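Local coordinates for type III effector NopAA (Sinorhizobium fredii USDA 257, PDB 6SDU), which hydrolyses xyloglucan as a secreted type III effector of the glycosyl hydrolase 12 family, and is probably also active on cellulose-like glucans, at residues P18-H23 against I50-V55; D32-N37 against P74-N79; W58-D63 against Y214-T219. All coordinates share one frame; numbering follows the deposited sequence.

Interaction 1 of 3, residues P18-H23 against I50-V55; sequences PIWSSH and ISVSGV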
loop_
_atom_site.group_PDB
_atom_site.type_symbol
_atom_site.label_atom_id
_atom_site.label_comp_id
_atom_site.label_asym_id
_atom_site.label_seq_id
_atom_site.Cartn_x
_atom_site.Cartn_y
_atom_site.Cartn_z
ATOM N N PRO A 18 18.229 10.568 11.544
ATOM C CA PRO A 18 17.143 11.051 10.737
ATOM C C PRO A 18 17.303 12.437 10.127
ATOM O O PRO A 18 17.819 13.252 10.727
ATOM C CB PRO A 18 15.961 11.096 11.680
ATOM C CG PRO A 18 16.558 11.170 13.043
ATOM C CD PRO A 18 17.976 10.674 12.941
ATOM N N ILE A 19 16.811 12.593 8.915
ATOM C CA ILE A 19 16.741 13.919 8.253
ATOM C C ILE A 19 15.389 14.530 8.636
ATOM O O ILE A 19 15.224 15.697 8.467
ATOM C CB ILE A 19 16.965 13.821 6.737
ATOM C CG1 ILE A 19 15.932 12.944 6.043
ATOM C CG2 ILE A 19 18.362 13.338 6.437
ATOM C CD1 ILE A 19 15.872 13.153 4.578
ATOM N N TRP A 20 14.476 13.702 9.127
ATOM C CA TRP A 20 13.196 14.161 9.631
ATOM C C TRP A 20 12.567 13.040 10.439
ATOM O O TRP A 20 12.826 11.856 10.176
ATOM C CB TRP A 20 12.275 14.584 8.487
ATOM C CG TRP A 20 10.898 14.917 8.907
ATOM C CD1 TRP A 20 10.456 16.106 9.423
ATOM C CD2 TRP A 20 9.758 14.060 8.825
ATOM N NE1 TRP A 20 9.095 16.045 9.653
ATOM C CE2 TRP A 20 8.644 14.799 9.286
ATOM C CE3 TRP A 20 9.560 12.755 8.356
ATOM C CZ2 TRP A 20 7.365 14.264 9.324
ATOM C CZ3 TRP A 20 8.306 12.227 8.380
ATOM C CH2 TRP A 20 7.213 12.975 8.870
ATOM N N SER A 21 11.811 13.425 11.457
ATOM C CA SER A 21 11.063 12.516 12.302
ATOM C C SER A 21 9.831 13.256 12.814
ATOM O O SER A 21 9.888 14.463 13.057
ATOM C CB SER A 21 11.905 12.031 13.495
ATOM O OG SER A 21 11.301 10.902 14.094
ATOM N N SER A 22 8.743 12.520 13.045
ATOM C CA SER A 22 7.539 13.094 13.644
ATOM C C SER A 22 6.730 12.017 14.357
ATOM O O SER A 22 6.671 10.866 13.911
ATOM C CB SER A 22 6.648 13.794 12.609
ATOM O OG SER A 22 5.430 14.216 13.198
ATOM N N HIS A 23 6.153 12.380 15.494
ATOM C CA HIS A 23 5.144 11.541 16.120
ATOM C C HIS A 23 3.758 12.168 16.041
ATOM O O HIS A 23 2.794 11.587 16.548
ATOM C CB HIS A 23 5.525 11.223 17.571
ATOM C CG HIS A 23 5.814 12.430 18.402
ATOM N ND1 HIS A 23 4.823 13.282 18.838
ATOM C CD2 HIS A 23 6.980 12.931 18.873
ATOM C CE1 HIS A 23 5.364 14.262 19.538
ATOM N NE2 HIS A 23 6.672 14.074 19.574
ATOM N N ILE A 50 7.225 8.136 12.849
ATOM C CA ILE A 50 7.888 7.904 11.573
ATOM C C ILE A 50 9.220 8.649 11.594
ATOM O O ILE A 50 9.323 9.750 12.155
ATOM C CB ILE A 50 6.971 8.363 10.417
ATOM C CG1 ILE A 50 7.499 7.920 9.047
ATOM C CG2 ILE A 50 6.723 9.869 10.498
ATOM C CD1 ILE A 50 6.495 8.190 7.925
ATOM N N SER A 51 10.269 8.016 11.070
ATOM C CA SER A 51 11.572 8.658 10.933
ATOM C C SER A 51 12.084 8.403 9.528
ATOM O O SER A 51 11.872 7.315 8.976
ATOM C CB SER A 51 12.597 8.178 11.980
ATOM O OG SER A 51 13.033 6.863 11.696
ATOM N N VAL A 52 12.707 9.424 8.936
ATOM C CA VAL A 52 13.246 9.344 7.582
ATOM C C VAL A 52 14.752 9.521 7.646
ATOM O O VAL A 52 15.246 10.537 8.158
ATOM C CB VAL A 52 12.622 10.391 6.654
ATOM C CG1 VAL A 52 13.213 10.242 5.266
ATOM C CG2 VAL A 52 11.118 10.237 6.641
ATOM N N SER A 53 15.486 8.546 7.114
ATOM C CA SER A 53 16.936 8.661 7.120
ATOM C C SER A 53 17.505 9.240 5.828
ATOM O O SER A 53 18.623 9.764 5.839
ATOM C CB SER A 53 17.550 7.282 7.372
ATOM O OG SER A 53 18.952 7.381 7.395
ATOM N N GLY A 54 16.726 9.259 4.758
ATOM C CA GLY A 54 17.170 9.720 3.452
ATOM C C GLY A 54 16.078 9.388 2.462
ATOM O O GLY A 54 15.094 8.719 2.806
ATOM N N VAL A 55 16.273 9.824 1.210
ATOM C CA VAL A 55 15.159 9.748 0.256
ATOM C C VAL A 55 14.693 8.317 0.029
ATOM O O VAL A 55 13.505 8.073 -0.219
ATOM C CB VAL A 55 15.531 10.415 -1.092
ATOM C CG1 VAL A 55 15.399 11.913 -1.001
ATOM C CG2 VAL A 55 16.934 10.045 -1.508
#
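The carbonyl oxygen of I50 is gripped twice from the 18-23 side: by S22 N (3.0 Å) in the regular ladder, and by S21 OG (3.0 Å), which is tilted 32° from the carbonyl plane. S21 OG can do this because it stands anti to its own backbone N (chi1 -165°), a small polar side chain on the face it shares with S51, near the solvent. V52 N gives a nearly straight bond to W20 O (2.7 Å). V52 O in turn takes I19 N (2.7 Å) and, weakly, W20 N, so I19 and W20 both face V52 in a classic beta bulge. On the other face the bulky residues meet. The indole of W20 brings CE3 up to V52 CG2 at 3.4 Å, a methyl at the ring edge and in its plane, while CZ3 and CH2 rest against I50 CG2. I19, the first residue of the bulge, lays CG1 against V52 CG1 (3.9 Å), and its CD1 rests near G54 CA. Strand 20-22 forms the outer edge of its antiparallel sheet. Strand 48-54 pairs with 57-62 on its far side, and W20 and V52 pack inward on W36 of strand 34-40, with F29 stacked on W20.

Interaction 2 of 3, residues D32-N37 against P74-N79; sequences DGYSWN and PHVAFN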
loop_
_atom_site.group_PDB
_atom_site.type_symbol
_atom_site.label_atom_id
_atom_site.label_comp_id
_atom_site.label_asym_id
_atom_site.label_seq_id
_atom_site.Cartn_x
_atom_site.Cartn_y
_atom_site.Cartn_z
ATOM N N ASP A 32 13.144 16.087 -2.569
ATOM C CA ASP A 32 13.483 15.568 -3.904
ATOM C C ASP A 32 12.354 14.772 -4.544
ATOM O O ASP A 32 12.584 13.716 -5.143
ATOM C CB ASP A 32 14.748 14.696 -3.875
ATOM C CG ASP A 32 16.015 15.484 -3.596
ATOM O OD1 ASP A 32 16.031 16.713 -3.822
ATOM O OD2 ASP A 32 17.014 14.854 -3.182
ATOM N N GLY A 33 11.123 15.259 -4.435
ATOM C CA GLY A 33 10.027 14.542 -5.063
ATOM C C GLY A 33 9.401 13.436 -4.238
ATOM O O GLY A 33 8.389 12.863 -4.666
ATOM N N TYR A 34 10.003 13.057 -3.116
ATOM C CA TYR A 34 9.405 12.065 -2.240
ATOM C C TYR A 34 8.793 12.805 -1.062
ATOM O O TYR A 34 9.344 13.807 -0.595
ATOM C CB TYR A 34 10.441 11.046 -1.753
ATOM C CG TYR A 34 10.979 10.098 -2.813
ATOM C CD1 TYR A 34 11.987 10.496 -3.698
ATOM C CD2 TYR A 34 10.503 8.790 -2.913
ATOM C CE1 TYR A 34 12.491 9.621 -4.660
ATOM C CE2 TYR A 34 11.003 7.910 -3.872
ATOM C CZ TYR A 34 11.993 8.331 -4.746
ATOM O OH TYR A 34 12.480 7.461 -5.700
ATOM N N SER A 35 7.650 12.330 -0.592
ATOM C CA SER A 35 7.077 12.859 0.635
ATOM C C SER A 35 6.728 11.707 1.565
ATOM O O SER A 35 6.497 10.573 1.126
ATOM C CB SER A 35 5.857 13.760 0.368
ATOM O OG SER A 35 4.787 13.037 -0.198
ATOM N N TRP A 36 6.764 11.995 2.863
ATOM C CA TRP A 36 6.455 11.022 3.907
ATOM C C TRP A 36 5.325 11.568 4.766
ATOM O O TRP A 36 5.351 12.746 5.140
ATOM C CB TRP A 36 7.689 10.723 4.759
ATOM C CG TRP A 36 8.810 10.018 4.002
ATOM C CD1 TRP A 36 9.073 8.665 3.979
ATOM C CD2 TRP A 36 9.818 10.632 3.186
ATOM N NE1 TRP A 36 10.172 8.410 3.186
ATOM C CE2 TRP A 36 10.654 9.595 2.696
ATOM C CE3 TRP A 36 10.102 11.957 2.823
ATOM C CZ2 TRP A 36 11.743 9.844 1.847
ATOM C CZ3 TRP A 36 11.187 12.206 1.996
ATOM C CH2 TRP A 36 11.993 11.150 1.509
ATOM N N ASN A 37 4.338 10.718 5.079
ATOM C CA ASN A 37 3.134 11.131 5.797
ATOM C C ASN A 37 2.831 10.184 6.954
ATOM O O ASN A 37 2.641 8.983 6.742
ATOM C CB ASN A 37 1.952 11.189 4.832
ATOM C CG ASN A 37 2.216 12.121 3.670
ATOM O OD1 ASN A 37 1.928 13.318 3.760
ATOM N ND2 ASN A 37 2.796 11.590 2.580
ATOM N N PRO A 74 1.017 5.055 7.662
ATOM C CA PRO A 74 2.303 5.738 7.441
ATOM C C PRO A 74 2.857 5.363 6.073
ATOM O O PRO A 74 2.916 4.180 5.710
ATOM C CB PRO A 74 3.198 5.196 8.560
ATOM C CG PRO A 74 2.549 3.920 8.996
ATOM C CD PRO A 74 1.067 4.156 8.827
ATOM N N HIS A 75 3.256 6.363 5.296
ATOM C CA HIS A 75 3.660 6.001 3.946
ATOM C C HIS A 75 4.572 7.050 3.354
ATOM O O HIS A 75 4.623 8.194 3.804
ATOM C CB HIS A 75 2.457 5.796 3.038
ATOM C CG HIS A 75 1.714 7.059 2.738
ATOM N ND1 HIS A 75 0.753 7.570 3.584
ATOM C CD2 HIS A 75 1.770 7.899 1.678
ATOM C CE1 HIS A 75 0.250 8.673 3.060
ATOM N NE2 HIS A 75 0.861 8.904 1.913
ATOM N N VAL A 76 5.283 6.620 2.323
ATOM C CA VAL A 76 6.080 7.456 1.446
ATOM C C VAL A 76 5.283 7.587 0.149
ATOM O O VAL A 76 4.530 6.679 -0.210
ATOM C CB VAL A 76 7.466 6.814 1.231
ATOM C CG1 VAL A 76 7.308 5.404 0.636
ATOM C CG2 VAL A 76 8.391 7.680 0.347
ATOM N N ALA A 77 5.361 8.745 -0.504
ATOM C CA ALA A 77 4.600 8.989 -1.726
ATOM C C ALA A 77 5.468 9.653 -2.788
ATOM O O ALA A 77 6.338 10.472 -2.476
ATOM C CB ALA A 77 3.348 9.869 -1.453
ATOM N N PHE A 78 5.179 9.332 -4.056
ATOM C CA PHE A 78 5.894 9.863 -5.213
ATOM C C PHE A 78 4.899 10.234 -6.314
ATOM O O PHE A 78 4.141 9.381 -6.792
ATOM C CB PHE A 78 6.905 8.823 -5.729
ATOM C CG PHE A 78 7.868 9.346 -6.793
ATOM C CD1 PHE A 78 7.568 9.239 -8.150
ATOM C CD2 PHE A 78 9.094 9.906 -6.433
ATOM C CE1 PHE A 78 8.464 9.698 -9.125
ATOM C CE2 PHE A 78 9.990 10.364 -7.398
ATOM C CZ PHE A 78 9.672 10.260 -8.749
ATOM N N ASN A 79 4.945 11.484 -6.762
ATOM C CA ASN A 79 4.007 11.975 -7.768
ATOM C C ASN A 79 4.452 11.639 -9.193
ATOM O O ASN A 79 5.636 11.749 -9.532
ATOM C CB ASN A 79 3.845 13.485 -7.630
ATOM C CG ASN A 79 2.408 13.905 -7.684
ATOM O OD1 ASN A 79 1.782 13.867 -8.748
ATOM N ND2 ASN A 79 1.861 14.313 -6.536
#
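A77 and S35 exchange two backbone hydrogen bonds, A77 N to S35 O at 2.7 Å and S35 N to A77 O at 3.0 Å. N37 and H75 do the same two residues along, the shorter bond running from N37 N to H75 O (2.8 Å). Beside this second pair, the N37 amide crosses the imidazole of H75 obliquely, their planes 23° apart, and N37 CB lies 3.5 Å from H75 CE1; H75 ND1 bonds to Y73 O. The small A77 CB meets S35 OG on the same face. The opposite face is aromatic and apolar. With V76 CG1 at chi1 58°, CG2 falls anti to the backbone N, which carries this methyl over one face of the W36 indole, 3.8 Å from the centre of the five-membered ring, a CH-pi contact. The flat ring thus accepts the compact branched side chain at the non-hydrogen-bonded pair. Farther along, F78 turns the edge bearing CD2 onto the face of Y34, over its centre, with ring centroids 4.9 Å apart and planes at 56°. Y34 OH reaches V234 N in strand 225-236 of the facing sheet. Such alternation, polar groups on one face and a hydrophobic layer on the other, is characteristic of a sheet in a beta sandwich, here the GH12 jelly roll.

Interaction 3 of 3, residues W58-D63 against Y214-T219; sequences WSVWSD and YGVEIT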
loop_
_atom_site.group_PDB
_atom_site.type_symbol
_atom_site.label_atom_id
_atom_site.label_comp_id
_atom_site.label_asym_id
_atom_site.label_seq_id
_atom_site.Cartn_x
_atom_site.Cartn_y
_atom_site.Cartn_z
ATOM N N TRP A 58 13.497 4.751 5.245
ATOM C CA TRP A 58 12.643 5.272 6.298
ATOM C C TRP A 58 12.127 4.131 7.167
ATOM O O TRP A 58 12.350 2.944 6.889
ATOM C CB TRP A 58 11.487 6.105 5.726
ATOM C CG TRP A 58 10.474 5.396 4.908
ATOM C CD1 TRP A 58 10.586 5.025 3.583
ATOM C CD2 TRP A 58 9.138 5.053 5.306
ATOM N NE1 TRP A 58 9.410 4.438 3.160
ATOM C CE2 TRP A 58 8.509 4.439 4.192
ATOM C CE3 TRP A 58 8.411 5.212 6.489
ATOM C CZ2 TRP A 58 7.182 3.987 4.233
ATOM C CZ3 TRP A 58 7.107 4.727 6.542
ATOM C CH2 TRP A 58 6.502 4.130 5.416
ATOM N N SER A 59 11.503 4.519 8.278
ATOM C CA SER A 59 11.014 3.576 9.263
ATOM C C SER A 59 9.807 4.182 9.976
ATOM O O SER A 59 9.624 5.406 9.987
ATOM C CB SER A 59 12.164 3.228 10.234
ATOM O OG SER A 59 11.684 2.767 11.469
ATOM N N VAL A 60 8.975 3.308 10.552
ATOM C CA VAL A 60 7.842 3.711 11.381
ATOM C C VAL A 60 7.614 2.671 12.483
ATOM O O VAL A 60 7.707 1.458 12.243
ATOM C CB VAL A 60 6.568 3.917 10.541
ATOM C CG1 VAL A 60 6.214 2.635 9.794
ATOM C CG2 VAL A 60 5.432 4.360 11.447
ATOM N N TRP A 61 7.369 3.149 13.705
ATOM C CA TRP A 61 6.949 2.320 14.837
ATOM C C TRP A 61 5.554 2.726 15.273
ATOM O O TRP A 61 5.256 3.918 15.339
ATOM C CB TRP A 61 7.893 2.456 16.010
ATOM C CG TRP A 61 7.439 1.804 17.281
ATOM C CD1 TRP A 61 7.755 0.514 17.735
ATOM C CD2 TRP A 61 6.645 2.401 18.324
ATOM N NE1 TRP A 61 7.187 0.301 18.972
ATOM C CE2 TRP A 61 6.522 1.435 19.370
ATOM C CE3 TRP A 61 6.039 3.649 18.484
ATOM C CZ2 TRP A 61 5.778 1.673 20.537
ATOM C CZ3 TRP A 61 5.307 3.892 19.670
ATOM C CH2 TRP A 61 5.196 2.903 20.680
ATOM N N SER A 62 4.691 1.750 15.545
ATOM C CA SER A 62 3.307 2.066 15.868
ATOM C C SER A 62 2.776 1.068 16.877
ATOM O O SER A 62 3.054 -0.121 16.768
ATOM C CB SER A 62 2.437 2.073 14.583
ATOM O OG SER A 62 1.143 2.624 14.792
ATOM N N ASP A 63 2.013 1.558 17.851
ATOM C CA ASP A 63 1.352 0.765 18.896
ATOM C C ASP A 63 -0.165 0.996 18.834
ATOM O O ASP A 63 -0.705 1.812 19.585
ATOM C CB ASP A 63 1.925 1.186 20.277
ATOM C CG ASP A 63 1.300 0.432 21.434
ATOM O OD1 ASP A 63 0.406 -0.407 21.202
ATOM O OD2 ASP A 63 1.701 0.690 22.599
ATOM N N TYR A 214 3.678 3.966 -0.830
ATOM C CA TYR A 214 4.067 2.714 -0.190
ATOM C C TYR A 214 4.154 2.886 1.326
ATOM O O TYR A 214 4.770 3.838 1.810
ATOM C CB TYR A 214 5.406 2.195 -0.734
ATOM C CG TYR A 214 5.648 0.733 -0.421
ATOM C CD1 TYR A 214 4.862 -0.265 -0.995
ATOM C CD2 TYR A 214 6.666 0.343 0.458
ATOM C CE1 TYR A 214 5.096 -1.624 -0.714
ATOM C CE2 TYR A 214 6.907 -1.008 0.749
ATOM C CZ TYR A 214 6.115 -1.985 0.170
ATOM O OH TYR A 214 6.350 -3.324 0.467
ATOM N N GLY A 215 3.579 1.938 2.060
ATOM C CA GLY A 215 3.594 2.014 3.512
ATOM C C GLY A 215 2.916 0.808 4.115
ATOM O O GLY A 215 2.907 -0.264 3.507
ATOM N N VAL A 216 2.396 0.963 5.340
ATOM C CA VAL A 216 1.705 -0.124 6.029
ATOM C C VAL A 216 0.368 0.370 6.592
ATOM O O VAL A 216 0.311 1.384 7.305
ATOM C CB VAL A 216 2.607 -0.761 7.121
ATOM C CG1 VAL A 216 3.082 0.248 8.127
ATOM C CG2 VAL A 216 1.931 -1.949 7.802
ATOM N N GLU A 217 -0.716 -0.348 6.270
ATOM C CA GLU A 217 -2.023 -0.090 6.873
ATOM C C GLU A 217 -2.090 -0.914 8.151
ATOM O O GLU A 217 -2.165 -2.146 8.080
ATOM C CB GLU A 217 -3.151 -0.509 5.933
ATOM C CG GLU A 217 -3.242 0.270 4.612
ATOM C CD GLU A 217 -4.416 -0.173 3.750
ATOM O OE1 GLU A 217 -4.536 -1.402 3.456
ATOM O OE2 GLU A 217 -5.218 0.707 3.372
ATOM N N ILE A 218 -2.077 -0.260 9.315
ATOM C CA ILE A 218 -2.024 -0.972 10.591
ATOM C C ILE A 218 -3.419 -1.058 11.188
ATOM O O ILE A 218 -4.055 -0.040 11.488
ATOM C CB ILE A 218 -1.049 -0.307 11.567
ATOM C CG1 ILE A 218 0.323 -0.205 10.926
ATOM C CG2 ILE A 218 -0.976 -1.109 12.894
ATOM C CD1 ILE A 218 1.279 0.586 11.721
ATOM N N THR A 219 -3.886 -2.281 11.392
ATOM C CA THR A 219 -5.119 -2.470 12.130
ATOM C C THR A 219 -4.829 -2.709 13.608
ATOM O O THR A 219 -5.503 -2.140 14.471
ATOM C CB THR A 219 -5.950 -3.599 11.494
ATOM O OG1 THR A 219 -6.457 -3.140 10.226
ATOM C CG2 THR A 219 -7.140 -3.992 12.385
#
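W58 sends the far benzene corner of its indole against the main chain of Y214 and G215. CZ2 lies 3.4 Å from Y214 O, approaching obliquely, and G215 CA is at the ring edge, 4.1 Å from CH2. W58 CG takes the crowded position between its backbone N and carbonyl carbon (chi1 66°), and the lack of a side chain on G215 lets the indole edge come up to its CA. The same indole stacks on F229 and meets W36 edge to face, tying it into an aromatic layer.

No hydrogen bond joins W58-D63 to Y214-T219. The strand segments run in nearly the same direction, 6° apart, but their axes come no closer than 9.2 Å, so side chains must bridge the gap. W58, V60 and S62 point across from one strand and meet Y214, G215, V216 and I218 of the other.

V60 CG1 and V216 CG1 meet loosely at 4.3 Å, beta-branched residues well suited to extended strands. At the end of the contact I218 carries the longer reach: its CD1 comes to 3.4 Å from S62 CB, tighter than usual carbon contact. The small serine accommodates that methyl, while S62 OG, anti to the backbone N (chi1 -169°), is hydrogen-bonded to Q48 and Q64.

E217 alternates to the other side of its strand, where OE2 bonds to O2 of the bound beta-D-glucopyranose. One strand therefore presents hydrophobic V216 and I218 to the interior and an acidic side chain to the sugar. This is the arrangement of the GH12 jelly roll, two beta sheets packed face to face around an apolar core, with the substrate cleft on the concave side of the larger sheet.

How the interactions relate
Interactions 1 and 2 are strand pairings in the two different sheets of the sandwich, whereas interaction 3 spans the layer between those sheets. Their centres lie about 11 Å (1 and 2), 13 Å (1 and 3) and 14 Å (2 and 3) apart. Interaction 1 shares a sheet with 58-63, since strands 48-54 and 57-62 are neighbours, and interaction 2 shares the other with 214-219 through adjacent strands 72-83 and 208-218. W36 of interaction 2 packs against V52 and V55 of interaction 1, and V76 against W58. Along the chain, interaction 1 closes before interaction 3 opens, while interaction 2 alternates with both. Segments distant in sequence thus meet across the sandwich, the layer between its sheets lying behind the sugar-binding strand.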